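Local coordinates for Thiol:disulfide interchange protein (Klebsiella pneumoniae, PDB 6DXN) that probably acts as a periplasmic thiol-disulfide oxidoreductase of the DsbA kind, a thioredoxin-fold protein thought to introduce disulfides into other proteins, at residues Ala48-Leu53 against Met57-Tyr62. Numbering follows the deposited sequence.
Sequences AIRKRL and MKLEKY
This is the turn of a thioredoxin-fold beta-alpha-beta unit, where the chain leaves helix 45-52 and doubles back into the edge strand 60-63. Leu-53 lies across the incoming chain: with CG anti to its own carbonyl carbon (chi1 -63°), it carries CD1 over the backbone ahead of the strand, 3.6 Å from N of Leu-59. Met-57, a selenomethionine modelled in two conformers, adds a less certain contact, CG of one conformer lying 3.9 Å from CB of Leu-53. No hydrogen bond links the segments; the grip is apolar packing. Leu-59 points back at the helix, its CB 4.3 Å from CG of Arg-50, and its CD2 lies over one face of that guanidinium, 4.2 Å above the plane and offset toward the rim. The extended arginine continues to Lys-61, whose CD is 4.2 Å from Arg-50 NH2, the chains crossing steeply. The lysine bends at chi3, and its NZ makes salt bridges to Asp-46 and Glu-91, which probably offset the like charge of the arginine. On the sheet side, Ile-49 and Leu-59 both touch Leu-25 of the neighbouring parallel strand 25-29. The helical connection, of which 45-52 is the last helix, joins parallel strands 25-29 and 60-63: the beta-alpha-beta crossover of the thioredoxin fold.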
loop_
_atom_site.group_PDB
_atom_site.type_symbol
_atom_site.label_atom_id
_atom_site.label_comp_id
_atom_site.label_asym_id
_atom_site.label_seq_id
_atom_site.Cartn_x
_atom_site.Cartn_y
_atom_site.Cartn_z
ATOM N N ALA A 48 -1.342 -6.985 10.733
ATOM C CA ALA A 48 -1.875 -6.508 12.019
ATOM C C ALA A 48 -3.152 -5.686 11.784
ATOM O O ALA A 48 -4.212 -5.942 12.387
ATOM C CB ALA A 48 -0.814 -5.713 12.743
ATOM N N ILE A 49 -3.051 -4.703 10.890
ATOM C CA ILE A 49 -4.174 -3.836 10.536
ATOM C C ILE A 49 -5.350 -4.667 9.988
ATOM O O ILE A 49 -6.493 -4.493 10.443
ATOM C CB ILE A 49 -3.710 -2.749 9.540
ATOM C CG1 ILE A 49 -2.710 -1.789 10.190
ATOM C CG2 ILE A 49 -4.899 -1.990 8.955
ATOM C CD1 ILE A 49 -2.045 -0.831 9.226
ATOM N N ARG A 50 -5.078 -5.573 9.034
ATOM C CA ARG A 50 -6.161 -6.368 8.367
ATOM C C ARG A 50 -6.901 -7.264 9.361
ATOM O O ARG A 50 -8.121 -7.413 9.290
ATOM C CB ARG A 50 -5.624 -7.297 7.278
ATOM C CG ARG A 50 -5.119 -6.584 6.036
ATOM C CD ARG A 50 -4.833 -7.612 4.963
ATOM N NE ARG A 50 -4.141 -7.017 3.850
ATOM C CZ ARG A 50 -2.821 -7.025 3.691
ATOM N NH1 ARG A 50 -2.042 -7.632 4.572
ATOM N NH2 ARG A 50 -2.290 -6.419 2.652
ATOM N N LYS A 51 -6.125 -7.871 10.256
ATOM C CA LYS A 51 -6.618 -8.777 11.280
ATOM C C LYS A 51 -7.670 -8.085 12.161
ATOM O O LYS A 51 -8.527 -8.758 12.734
ATOM C CB LYS A 51 -5.415 -9.229 12.113
ATOM C CG LYS A 51 -5.683 -10.238 13.219
ATOM C CD LYS A 51 -4.403 -10.663 13.922
ATOM C CE LYS A 51 -3.375 -11.220 12.960
ATOM N NZ LYS A 51 -2.150 -11.672 13.659
ATOM N N ARG A 52 -7.617 -6.746 12.218
ATOM C CA ARG A 52 -8.494 -5.946 13.112
ATOM C C ARG A 52 -9.614 -5.205 12.368
ATOM O O ARG A 52 -10.464 -4.585 13.020
ATOM C CB ARG A 52 -7.637 -4.896 13.827
ATOM C CG ARG A 52 -6.464 -5.467 14.606
ATOM C CD ARG A 52 -6.856 -6.123 15.914
ATOM N NE ARG A 52 -7.378 -5.146 16.862
ATOM C CZ ARG A 52 -6.622 -4.310 17.565
ATOM N NH1 ARG A 52 -5.311 -4.294 17.392
ATOM N NH2 ARG A 52 -7.177 -3.486 18.435
ATOM N N LEU A 53 -9.617 -5.248 11.027
ATOM C CA LEU A 53 -10.626 -4.517 10.241
ATOM C C LEU A 53 -11.939 -5.299 10.183
ATOM O O LEU A 53 -11.964 -6.508 10.422
ATOM C CB LEU A 53 -10.131 -4.297 8.806
ATOM C CG LEU A 53 -8.881 -3.439 8.599
ATOM C CD1 LEU A 53 -8.505 -3.410 7.127
ATOM C CD2 LEU A 53 -9.075 -2.023 9.112
HETATM N N MSE A 57 -14.448 -3.908 4.596
HETATM C CA MSE A 57 -13.406 -2.900 4.527
HETATM C C MSE A 57 -12.046 -3.531 4.524
HETATM O O MSE A 57 -11.723 -4.341 5.394
HETATM C CB MSE A 57 -13.552 -1.997 5.731
HETATM C CG MSE A 57 -12.259 -1.941 6.507
HETATM SE SE MSE A 57 -12.270 -0.198 7.388
HETATM C CE MSE A 57 -11.054 0.689 6.133
ATOM N N LYS A 58 -11.235 -3.140 3.536
ATOM C CA LYS A 58 -9.892 -3.672 3.383
ATOM C C LYS A 58 -8.868 -2.543 3.465
ATOM O O LYS A 58 -9.196 -1.354 3.375
ATOM C CB LYS A 58 -9.659 -4.308 2.007
ATOM C CG LYS A 58 -10.727 -5.261 1.494
ATOM C CD LYS A 58 -10.241 -6.125 0.336
ATOM C CE LYS A 58 -9.434 -5.381 -0.713
ATOM N NZ LYS A 58 -10.165 -4.224 -1.285
ATOM N N LEU A 59 -7.617 -2.958 3.652
ATOM C CA LEU A 59 -6.499 -2.080 3.571
ATOM C C LEU A 59 -6.190 -1.971 2.078
ATOM O O LEU A 59 -5.836 -2.976 1.455
ATOM C CB LEU A 59 -5.314 -2.678 4.338
ATOM C CG LEU A 59 -3.965 -1.989 4.113
ATOM C CD1 LEU A 59 -4.001 -0.544 4.588
ATOM C CD2 LEU A 59 -2.844 -2.751 4.805
ATOM N N GLU A 60 -6.405 -0.790 1.496
ATOM C CA GLU A 60 -6.084 -0.614 0.082
ATOM C C GLU A 60 -4.626 -0.163 -0.026
ATOM O O GLU A 60 -4.172 0.714 0.697
ATOM C CB GLU A 60 -7.059 0.348 -0.597
ATOM C CG GLU A 60 -8.427 -0.273 -0.836
ATOM C CD GLU A 60 -9.356 0.541 -1.720
ATOM O OE1 GLU A 60 -9.102 1.746 -1.891
ATOM O OE2 GLU A 60 -10.322 -0.042 -2.256
ATOM N N LYS A 61 -3.886 -0.821 -0.912
ATOM C CA LYS A 61 -2.501 -0.468 -1.106
ATOM C C LYS A 61 -2.365 0.143 -2.497
ATOM O O LYS A 61 -2.682 -0.490 -3.501
ATOM C CB LYS A 61 -1.593 -1.676 -0.858
ATOM C CG LYS A 61 -1.597 -2.164 0.580
ATOM C CD LYS A 61 -0.457 -3.068 0.951
ATOM C CE LYS A 61 0.881 -2.356 0.935
ATOM N NZ LYS A 61 1.959 -3.233 1.438
ATOM N N TYR A 62 -1.924 1.400 -2.518
ATOM C CA TYR A 62 -1.732 2.163 -3.739
ATOM C C TYR A 62 -0.229 2.353 -3.971
ATOM O O TYR A 62 0.471 2.917 -3.137
ATOM C CB TYR A 62 -2.519 3.468 -3.624
ATOM C CG TYR A 62 -4.005 3.347 -3.860
ATOM C CD1 TYR A 62 -4.676 2.134 -3.766
ATOM C CD2 TYR A 62 -4.772 4.483 -4.041
ATOM C CE1 TYR A 62 -6.048 2.046 -3.967
ATOM C CE2 TYR A 62 -6.138 4.410 -4.235
ATOM C CZ TYR A 62 -6.783 3.191 -4.190
ATOM O OH TYR A 62 -8.140 3.149 -4.378
#